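Local structure of nonsense-mediated mRNA decay protein 2 (Saccharomyces cerevisiae, 4LUN) at residues G106-T109 against S110-G114; H10-N13 against T14-W17; V146-E149 against L150-G154. The protein takes part in nonsense-mediated decay of mRNAs with premature stop codons, binding NAM7/UPF1 through its C-terminus, and is represented here by its N-terminal MIF4G domain. One frame throughout, in Å; residues are numbered along the deposited sequence.

How the contacts relate
All three contacts are local, and their chemistry follows their place in this all-helical fold. Contacts 1 and 2 each span about two turns of one helix, and contact 3 the last turns of helix 130-152 and the turn that closes it. Contact 1 (helix 106-116) and contact 3 are largely buried, with apolar packing between their side chains, and they touch where Leu113 packs on Phe147. Contact 2, on the N-terminal helix 3-17, lies nearer the surface and relies more on polar and charged groups. It abuts both others: Trp17 CZ2 lies 3.5 Å from Thr109 CG2, and Asn13 ND2 makes a 2.8 Å hydrogen bond to Val153 O. The three centres are about 13 to 14 Å apart.

Contact 1: G106-T109 against S110-G114; sequences GRFT and SPLLG
Gly106 O accepts the N-H of Ser110 at 2.8 Å and Thr109 O that of Leu113, also at 2.8 Å, while the N of Pro111 between them has no hydrogen to give to Arg107 O, and the helix is kinked there. This is a proline kink in the first turns of helix 106-116, one of the helices of the HEAT-repeat MIF4G domain. The bond from Leu112 N to Phe108 O, next after the gap, is longer at 3.3 Å.

CD takes the place of the absent N-H, and the proline ring lies against the carbonyls of the turn before: CG is 3.4 Å from Arg107 O, and CD approaches the oxygens of Gly106 and Phe108. The ring also touches Ile73 of helix 69-81, the helix against which Phe108 and Leu112 pack. Exchanging Pro111 for an alanine would take away the ring and would probably lose its packing on Ile73 and free this turn from the kink that the ring imposes.

Beside the kink, Ser110 CB comes within 3.1 Å of Gly106 O, the oxygen that its own N-H already holds. With OG set opposite the backbone nitrogen (chi1 168°), the hydroxyl reaches beyond the helix to Asp166 and Glu163, as Thr109 OG1 does to His101 and the exposed Arg107, through a salt bridge, to Glu66.

On the buried side Phe108 and Leu112, one turn apart, run side by side and point the same way. Near the backbone Leu112 CB lies 3.4 Å from Phe108 O. Farther out they meet at the far end of the ring: the CD2 methyl of Leu112 approaches obliquely, 3.7 Å from Phe108 CZ and 3.8 Å from Phe108 CE2.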
ATOM      1  N   GLY A 106       0.112 -15.233 -16.826  1.00 25.48           N
ATOM      2  CA  GLY A 106       1.376 -14.905 -16.213  1.00 29.76           C
ATOM      3  C   GLY A 106       2.295 -14.130 -17.110  1.00 25.04           C
ATOM      4  O   GLY A 106       3.075 -13.329 -16.620  1.00 26.15           O
ATOM      5  N   ARG A 107       2.214 -14.344 -18.423  1.00 25.44           N
ATOM      6  CA  ARG A 107       3.072 -13.571 -19.314  1.00 27.07           C
ATOM      7  C   ARG A 107       2.742 -12.073 -19.270  1.00 24.70           C
ATOM      8  O   ARG A 107       3.573 -11.252 -19.639  1.00 29.75           O
ATOM      9  CB  ARG A 107       3.071 -14.127 -20.746  1.00 30.27           C
ATOM     10  CG  ARG A 107       1.723 -14.153 -21.427  1.00 27.74           C
ATOM     11  CD  ARG A 107       1.793 -14.946 -22.736  1.00 37.26           C
ATOM     12  NE  ARG A 107       0.607 -14.718 -23.557  1.00 36.22           N
ATOM     13  CZ  ARG A 107      -0.508 -15.437 -23.478  1.00 42.77           C
ATOM     14  NH1 ARG A 107      -0.593 -16.446 -22.621  1.00 39.94           N
ATOM     15  NH2 ARG A 107      -1.543 -15.153 -24.259  1.00 41.79           N
ATOM     16  N   PHE A 108       1.545 -11.720 -18.793  1.00 20.88           N
ATOM     17  CA  PHE A 108       1.214 -10.323 -18.502  1.00 21.62           C
ATOM     18  C   PHE A 108       1.447 -10.004 -17.026  1.00 23.36           C
ATOM     19  O   PHE A 108       2.123  -9.034 -16.692  1.00 23.02           O
ATOM     20  CB  PHE A 108      -0.240 -10.014 -18.868  1.00 21.21           C
ATOM     21  CG  PHE A 108      -0.776  -8.746 -18.249  1.00 21.11           C
ATOM     22  CD1 PHE A 108      -0.501  -7.509 -18.809  1.00 24.47           C
ATOM     23  CD2 PHE A 108      -1.573  -8.794 -17.110  1.00 21.51           C
ATOM     24  CE1 PHE A 108      -0.997  -6.346 -18.244  1.00 27.52           C
ATOM     25  CE2 PHE A 108      -2.076  -7.634 -16.540  1.00 23.26           C
ATOM     26  CZ  PHE A 108      -1.784  -6.407 -17.107  1.00 25.74           C
ATOM     27  N   THR A 109       0.881 -10.825 -16.149  1.00 19.39           N
ATOM     28  CA  THR A 109       0.878 -10.515 -14.710  1.00 17.70           C
ATOM     29  C   THR A 109       2.242 -10.613 -14.031  1.00 20.90           C
ATOM     30  O   THR A 109       2.567  -9.799 -13.151  1.00 21.09           O
ATOM     31  CB  THR A 109      -0.182 -11.361 -13.965  1.00 20.51           C
ATOM     32  OG1 THR A 109      -1.428 -11.254 -14.668  1.00 22.18           O
ATOM     33  CG2 THR A 109      -0.366 -10.868 -12.534  1.00 20.02           C
ATOM     34  N   SER A 110       3.044 -11.600 -14.413  1.00 20.15           N
ATOM     35  CA  SER A 110       4.385 -11.742 -13.839  1.00 19.95           C
ATOM     36  C   SER A 110       5.267 -10.497 -14.003  1.00 25.33           C
ATOM     37  O   SER A 110       5.734  -9.937 -12.995  1.00 21.63           O
ATOM     38  CB  SER A 110       5.091 -13.026 -14.318  1.00 27.80           C
ATOM     39  OG  SER A 110       6.466 -13.016 -13.970  1.00 30.46           O
ATOM     40  N   PRO A 111       5.488 -10.031 -15.250  1.00 23.80           N
ATOM     41  CA  PRO A 111       6.313  -8.821 -15.353  1.00 20.04           C
ATOM     42  C   PRO A 111       5.646  -7.569 -14.762  1.00 24.51           C
ATOM     43  O   PRO A 111       6.351  -6.685 -14.263  1.00 23.30           O
ATOM     44  CB  PRO A 111       6.535  -8.665 -16.865  1.00 23.60           C
ATOM     45  CG  PRO A 111       5.425  -9.435 -17.505  1.00 28.90           C
ATOM     46  CD  PRO A 111       5.108 -10.565 -16.573  1.00 25.43           C
ATOM     47  N   LEU A 112       4.318  -7.498 -14.800  1.00 20.33           N
ATOM     48  CA  LEU A 112       3.611  -6.379 -14.196  1.00 20.88           C
ATOM     49  C   LEU A 112       3.853  -6.369 -12.689  1.00 22.00           C
ATOM     50  O   LEU A 112       4.183  -5.334 -12.117  1.00 21.03           O
ATOM     51  CB  LEU A 112       2.105  -6.454 -14.468  1.00 20.37           C
ATOM     52  CG  LEU A 112       1.256  -5.458 -13.653  1.00 22.36           C
ATOM     53  CD1 LEU A 112       1.587  -4.026 -14.013  1.00 23.07           C
ATOM     54  CD2 LEU A 112      -0.236  -5.712 -13.796  1.00 23.41           C
ATOM     55  N   LEU A 113       3.700  -7.526 -12.053  1.00 18.36           N
ATOM     56  CA  LEU A 113       3.871  -7.588 -10.602  1.00 18.42           C
ATOM     57  C   LEU A 113       5.291  -7.221 -10.202  1.00 22.49           C
ATOM     58  O   LEU A 113       5.505  -6.474  -9.241  1.00 20.23           O
ATOM     59  CB  LEU A 113       3.518  -8.981 -10.082  1.00 14.23           C
ATOM     60  CG  LEU A 113       3.832  -9.244  -8.609  1.00 18.01           C
ATOM     61  CD1 LEU A 113       3.064  -8.266  -7.733  1.00 19.76           C
ATOM     62  CD2 LEU A 113       3.480 -10.670  -8.231  1.00 22.73           C
ATOM     63  N   GLY A 114       6.265  -7.755 -10.934  1.00 23.32           N
ATOM     64  CA  GLY A 114       7.659  -7.493 -10.623  1.00 22.60           C
ATOM     65  C   GLY A 114       8.003  -6.020 -10.711  1.00 24.94           C
ATOM     66  O   GLY A 114       8.738  -5.496  -9.870  1.00 24.54           O
TER

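Contact 2: H10-N13 against T14-W17; sequences HDLN and TRAW
Arg15 folds back over the preceding turn of helix 3-17 to meet Asp11 and Leu12, and its side chain can be followed outward. CB lies 3.5 Å from Asp11 O and CG is closer still, at 3.2 Å. CG also has the Asp11 carboxylate nearby, its OD1 4.0 Å off. A bend at chi3 (-75°) then turns the chain, leaving NE 4.4 Å from that OD1, too far for a salt bridge, with the two charged planes 52° apart. At the tip NH2 rests against the CD2 methyl of Leu12 at 3.5 Å, and NH1 pairs with Glu20.

On another side of the helix Thr14 doubles the grip on His10 O. Its OG1 donates at 2.7 Å from above the carbonyl plane, while its N-H arrives from the opposite face. Asn13, Ala16 and Trp17 lie against helix 87-104 (Ser98, His101, Gln102) and the turn after helix 130-152 (Val153, Val155).

The chemistry implies a two-sided helix: the buried Asn13 amide and the indole N-H of Trp17 are paired with residues of the rest of the fold, whereas the Asp11-Arg15 attraction is probably weak and acts through nearness of charge.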
ATOM      1  N   HIS A  10     -11.915 -13.460  -8.076  1.00 22.09           N
ATOM      2  CA  HIS A  10     -10.907 -14.346  -7.491  1.00 19.94           C
ATOM      3  C   HIS A  10     -10.957 -15.726  -8.144  1.00 20.71           C
ATOM      4  O   HIS A  10      -9.921 -16.293  -8.498  1.00 22.41           O
ATOM      5  CB  HIS A  10     -11.056 -14.445  -5.970  1.00 23.41           C
ATOM      6  CG  HIS A  10      -9.875 -15.070  -5.298  1.00 21.47           C
ATOM      7  ND1 HIS A  10      -9.691 -16.434  -5.231  1.00 21.31           N
ATOM      8  CD2 HIS A  10      -8.803 -14.516  -4.683  1.00 18.31           C
ATOM      9  CE1 HIS A  10      -8.557 -16.694  -4.603  1.00 23.54           C
ATOM     10  NE2 HIS A  10      -7.998 -15.544  -4.268  1.00 20.84           N
ATOM     11  N   ASP A  11     -12.162 -16.253  -8.329  1.00 21.94           N
ATOM     12  CA  ASP A  11     -12.316 -17.562  -8.970  1.00 24.55           C
ATOM     13  C   ASP A  11     -11.799 -17.552 -10.409  1.00 22.73           C
ATOM     14  O   ASP A  11     -11.045 -18.439 -10.812  1.00 26.51           O
ATOM     15  CB  ASP A  11     -13.778 -18.026  -8.924  1.00 27.32           C
ATOM     16  CG  ASP A  11     -13.963 -19.436  -9.472  1.00 42.85           C
ATOM     17  OD1 ASP A  11     -12.998 -20.232  -9.430  1.00 43.71           O
ATOM     18  OD2 ASP A  11     -15.078 -19.750  -9.939  1.00 50.87           O
ATOM     19  N   LEU A  12     -12.193 -16.535 -11.175  1.00 22.34           N
ATOM     20  CA  LEU A  12     -11.718 -16.373 -12.540  1.00 26.60           C
ATOM     21  C   LEU A  12     -10.211 -16.148 -12.601  1.00 25.12           C
ATOM     22  O   LEU A  12      -9.527 -16.724 -13.435  1.00 21.75           O
ATOM     23  CB  LEU A  12     -12.432 -15.206 -13.223  1.00 27.81           C
ATOM     24  CG  LEU A  12     -13.918 -15.391 -13.531  1.00 30.60           C
ATOM     25  CD1 LEU A  12     -14.526 -14.077 -13.989  1.00 35.33           C
ATOM     26  CD2 LEU A  12     -14.116 -16.459 -14.596  1.00 31.58           C
ATOM     27  N   ASN A  13      -9.690 -15.302 -11.716  1.00 19.64           N
ATOM     28  CA  ASN A  13      -8.269 -14.999 -11.754  1.00 20.37           C
ATOM     29  C   ASN A  13      -7.431 -16.199 -11.333  1.00 18.22           C
ATOM     30  O   ASN A  13      -6.310 -16.380 -11.796  1.00 19.96           O
ATOM     31  CB  ASN A  13      -7.969 -13.758 -10.898  1.00 16.92           C
ATOM     32  CG  ASN A  13      -8.514 -12.487 -11.523  1.00 22.51           C
ATOM     33  OD1 ASN A  13      -8.625 -12.394 -12.747  1.00 21.46           O
ATOM     34  ND2 ASN A  13      -8.859 -11.501 -10.695  1.00 19.81           N
ATOM     35  N   THR A  14      -7.987 -17.024 -10.450  1.00 19.93           N
ATOM     36  CA  THR A  14      -7.276 -18.200  -9.976  1.00 19.63           C
ATOM     37  C   THR A  14      -7.241 -19.237 -11.103  1.00 23.47           C
ATOM     38  O   THR A  14      -6.223 -19.883 -11.346  1.00 21.78           O
ATOM     39  CB  THR A  14      -7.937 -18.784  -8.714  1.00 20.95           C
ATOM     40  OG1 THR A  14      -7.843 -17.838  -7.632  1.00 20.88           O
ATOM     41  CG2 THR A  14      -7.256 -20.087  -8.308  1.00 23.80           C
ATOM     42  N   ARG A  15      -8.352 -19.367 -11.816  1.00 20.50           N
ATOM     43  CA  ARG A  15      -8.395 -20.264 -12.971  1.00 25.46           C
ATOM     44  C   ARG A  15      -7.408 -19.837 -14.054  1.00 22.46           C
ATOM     45  O   ARG A  15      -6.729 -20.675 -14.650  1.00 25.84           O
ATOM     46  CB  ARG A  15      -9.817 -20.370 -13.525  1.00 30.23           C
ATOM     47  CG  ARG A  15     -10.758 -21.105 -12.581  1.00 30.23           C
ATOM     48  CD  ARG A  15     -11.900 -21.765 -13.318  1.00 46.58           C
ATOM     49  NE  ARG A  15     -12.908 -20.810 -13.764  1.00 49.96           N
ATOM     50  CZ  ARG A  15     -13.363 -20.731 -15.010  1.00 49.02           C
ATOM     51  NH1 ARG A  15     -12.892 -21.545 -15.945  1.00 48.77           N
ATOM     52  NH2 ARG A  15     -14.287 -19.833 -15.320  1.00 47.53           N
ATOM     53  N   ALA A  16      -7.303 -18.531 -14.293  1.00 21.73           N
ATOM     54  CA  ALA A  16      -6.338 -18.023 -15.261  1.00 22.68           C
ATOM     55  C   ALA A  16      -4.901 -18.329 -14.841  1.00 26.09           C
ATOM     56  O   ALA A  16      -4.083 -18.713 -15.678  1.00 26.33           O
ATOM     57  CB  ALA A  16      -6.530 -16.521 -15.500  1.00 24.21           C
ATOM     58  N   TRP A  17      -4.596 -18.171 -13.552  1.00 22.28           N
ATOM     59  CA  TRP A  17      -3.277 -18.537 -13.059  1.00 18.92           C
ATOM     60  C   TRP A  17      -3.050 -20.028 -13.286  1.00 26.24           C
ATOM     61  O   TRP A  17      -1.921 -20.463 -13.490  1.00 27.74           O
ATOM     62  CB  TRP A  17      -3.108 -18.200 -11.578  1.00 21.58           C
ATOM     63  CG  TRP A  17      -2.532 -16.823 -11.307  1.00 20.26           C
ATOM     64  CD1 TRP A  17      -3.109 -15.829 -10.568  1.00 19.73           C
ATOM     65  CD2 TRP A  17      -1.258 -16.312 -11.744  1.00 22.32           C
ATOM     66  NE1 TRP A  17      -2.287 -14.730 -10.534  1.00 19.00           N
ATOM     67  CE2 TRP A  17      -1.152 -14.997 -11.237  1.00 22.50           C
ATOM     68  CE3 TRP A  17      -0.215 -16.834 -12.515  1.00 21.70           C
ATOM     69  CZ2 TRP A  17      -0.027 -14.195 -11.486  1.00 21.77           C
ATOM     70  CZ3 TRP A  17       0.899 -16.031 -12.759  1.00 23.92           C
ATOM     71  CH2 TRP A  17       0.980 -14.726 -12.246  1.00 23.98           C
TER

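Contact 3: V146-E149 against L150-G154; sequences VFTE and LYLVG
Val146 and Leu150 lie side by side on the buried part of this helix end, pointing the same way, and the tightest approaches here are to backbone oxygens. Leu150 CG, placed beside its own backbone nitrogen (chi1 -70°), comes within 3.5 Å of Val146 O, whereas Val146 CG1 and Leu150 CD1 are in ordinary methyl packing at 4.1 Å. One residue on, Phe147 CE2 meets Tyr151 CB obliquely at 4.2 Å, and Thr148 O sits 3.3 Å from that same CB, near the plane of the tyrosine ring and at its edge.

Glu149 is the partly exposed residue here, and its side chain meets the next turn more loosely, OE1 passing Leu152 CD1 at 4.4 Å. Bent at chi2 (-72°), its chain brings OE2 to a salt bridge with Arg145 NE on the turn before. The backbone bonds weaken toward the helix end. Leu152 N still holds Thr148 O at 2.9 Å. Val153 N to Glu149 O is a weak bond of 3.3 Å. A Schellman motif then closes helix 130-152, with Gly154 at a positive phi (79°), its N bonded to Tyr151 O, and Val155 N reaching Leu150 O.

Helices and loops surround the end, with no strand in the chain: Phe147 packs on helices 106-116 and 182-190, Leu150 and Val153 on helix 87-104, and Tyr151 OH reaches out to the backbone N of Tyr227.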
ATOM      1  N   VAL A 146      -3.801  -0.169  -3.923  1.00 16.03           N
ATOM      2  CA  VAL A 146      -4.066  -0.797  -5.217  1.00 16.68           C
ATOM      3  C   VAL A 146      -3.504  -2.215  -5.258  1.00 17.11           C
ATOM      4  O   VAL A 146      -4.153  -3.137  -5.764  1.00 17.55           O
ATOM      5  CB  VAL A 146      -3.514   0.069  -6.374  1.00 19.12           C
ATOM      6  CG1 VAL A 146      -3.506  -0.716  -7.683  1.00 21.64           C
ATOM      7  CG2 VAL A 146      -4.355   1.348  -6.516  1.00 21.19           C
ATOM      8  N   PHE A 147      -2.293  -2.382  -4.727  1.00 13.96           N
ATOM      9  CA  PHE A 147      -1.694  -3.705  -4.646  1.00 12.90           C
ATOM     10  C   PHE A 147      -2.610  -4.655  -3.902  1.00 17.82           C
ATOM     11  O   PHE A 147      -2.838  -5.782  -4.343  1.00 15.37           O
ATOM     12  CB  PHE A 147      -0.347  -3.690  -3.937  1.00 14.37           C
ATOM     13  CG  PHE A 147       0.194  -5.067  -3.702  1.00 12.29           C
ATOM     14  CD1 PHE A 147       0.980  -5.677  -4.663  1.00 18.96           C
ATOM     15  CD2 PHE A 147      -0.106  -5.759  -2.537  1.00 15.44           C
ATOM     16  CE1 PHE A 147       1.458  -6.969  -4.474  1.00 16.29           C
ATOM     17  CE2 PHE A 147       0.370  -7.049  -2.343  1.00 21.17           C
ATOM     18  CZ  PHE A 147       1.160  -7.646  -3.319  1.00 20.22           C
ATOM     19  N   THR A 148      -3.116  -4.193  -2.764  1.00 15.69           N
ATOM     20  CA  THR A 148      -3.898  -5.048  -1.884  1.00 15.19           C
ATOM     21  C   THR A 148      -5.232  -5.435  -2.520  1.00 15.81           C
ATOM     22  O   THR A 148      -5.683  -6.583  -2.379  1.00 16.25           O
ATOM     23  CB  THR A 148      -4.084  -4.402  -0.504  1.00 13.85           C
ATOM     24  OG1 THR A 148      -2.791  -4.110   0.034  1.00 15.55           O
ATOM     25  CG2 THR A 148      -4.764  -5.375   0.449  1.00 12.76           C
ATOM     26  N   GLU A 149      -5.838  -4.503  -3.247  1.00 14.04           N
ATOM     27  CA  GLU A 149      -7.103  -4.793  -3.912  1.00 16.73           C
ATOM     28  C   GLU A 149      -6.887  -5.867  -4.978  1.00 21.89           C
ATOM     29  O   GLU A 149      -7.745  -6.747  -5.179  1.00 16.54           O
ATOM     30  CB  GLU A 149      -7.709  -3.539  -4.550  1.00 21.82           C
ATOM     31  CG  GLU A 149      -8.027  -2.387  -3.598  1.00 23.37           C
ATOM     32  CD  GLU A 149      -9.226  -2.634  -2.691  1.00 34.56           C
ATOM     33  OE1 GLU A 149      -9.794  -3.751  -2.697  1.00 34.45           O
ATOM     34  OE2 GLU A 149      -9.597  -1.690  -1.959  1.00 33.82           O
ATOM     35  N   LEU A 150      -5.736  -5.814  -5.650  1.00 16.89           N
ATOM     36  CA  LEU A 150      -5.413  -6.820  -6.671  1.00 13.37           C
ATOM     37  C   LEU A 150      -4.962  -8.146  -6.066  1.00 18.07           C
ATOM     38  O   LEU A 150      -5.058  -9.206  -6.704  1.00 17.91           O
ATOM     39  CB  LEU A 150      -4.343  -6.300  -7.643  1.00 16.91           C
ATOM     40  CG  LEU A 150      -4.843  -5.197  -8.562  1.00 20.15           C
ATOM     41  CD1 LEU A 150      -3.657  -4.510  -9.241  1.00 18.15           C
ATOM     42  CD2 LEU A 150      -5.792  -5.795  -9.603  1.00 18.95           C
ATOM     43  N   TYR A 151      -4.448  -8.080  -4.848  1.00 15.56           N
ATOM     44  CA  TYR A 151      -4.141  -9.283  -4.100  1.00 14.96           C
ATOM     45  C   TYR A 151      -5.448  -9.981  -3.754  1.00 18.46           C
ATOM     46  O   TYR A 151      -5.572 -11.199  -3.908  1.00 15.99           O
ATOM     47  CB  TYR A 151      -3.351  -8.941  -2.822  1.00 16.94           C
ATOM     48  CG  TYR A 151      -3.287 -10.120  -1.872  1.00 13.69           C
ATOM     49  CD1 TYR A 151      -2.291 -11.074  -1.992  1.00 15.70           C
ATOM     50  CD2 TYR A 151      -4.242 -10.288  -0.874  1.00 15.82           C
ATOM     51  CE1 TYR A 151      -2.254 -12.166  -1.146  1.00 14.19           C
ATOM     52  CE2 TYR A 151      -4.214 -11.372  -0.032  1.00 16.60           C
ATOM     53  CZ  TYR A 151      -3.221 -12.307  -0.163  1.00 13.95           C
ATOM     54  OH  TYR A 151      -3.187 -13.381   0.701  1.00 16.67           O
ATOM     55  N   LEU A 152      -6.428  -9.213  -3.284  1.00 17.60           N
ATOM     56  CA  LEU A 152      -7.666  -9.817  -2.795  1.00 19.89           C
ATOM     57  C   LEU A 152      -8.493 -10.461  -3.912  1.00 20.78           C
ATOM     58  O   LEU A 152      -9.332 -11.331  -3.653  1.00 21.37           O
ATOM     59  CB  LEU A 152      -8.503  -8.799  -2.029  1.00 18.15           C
ATOM     60  CG  LEU A 152      -7.923  -8.383  -0.672  1.00 17.94           C
ATOM     61  CD1 LEU A 152      -8.661  -7.162  -0.152  1.00 23.95           C
ATOM     62  CD2 LEU A 152      -8.001  -9.539   0.331  1.00 18.63           C
ATOM     63  N   VAL A 153      -8.267 -10.038  -5.146  1.00 18.69           N
ATOM     64  CA  VAL A 153      -8.935 -10.696  -6.276  1.00 17.41           C
ATOM     65  C   VAL A 153      -8.056 -11.737  -6.966  1.00 16.37           C
ATOM     66  O   VAL A 153      -8.404 -12.241  -8.024  1.00 19.15           O
ATOM     67  CB  VAL A 153      -9.545  -9.692  -7.303  1.00 18.89           C
ATOM     68  CG1 VAL A 153     -10.608  -8.836  -6.625  1.00 22.90           C
ATOM     69  CG2 VAL A 153      -8.463  -8.831  -7.944  1.00 15.27           C
ATOM     70  N   GLY A 154      -6.928 -12.080  -6.358  1.00 17.31           N
ATOM     71  CA  GLY A 154      -6.136 -13.190  -6.857  1.00 20.81           C
ATOM     72  C   GLY A 154      -5.262 -12.900  -8.063  1.00 18.36           C
ATOM     73  O   GLY A 154      -4.784 -13.818  -8.730  1.00 18.33           O
TER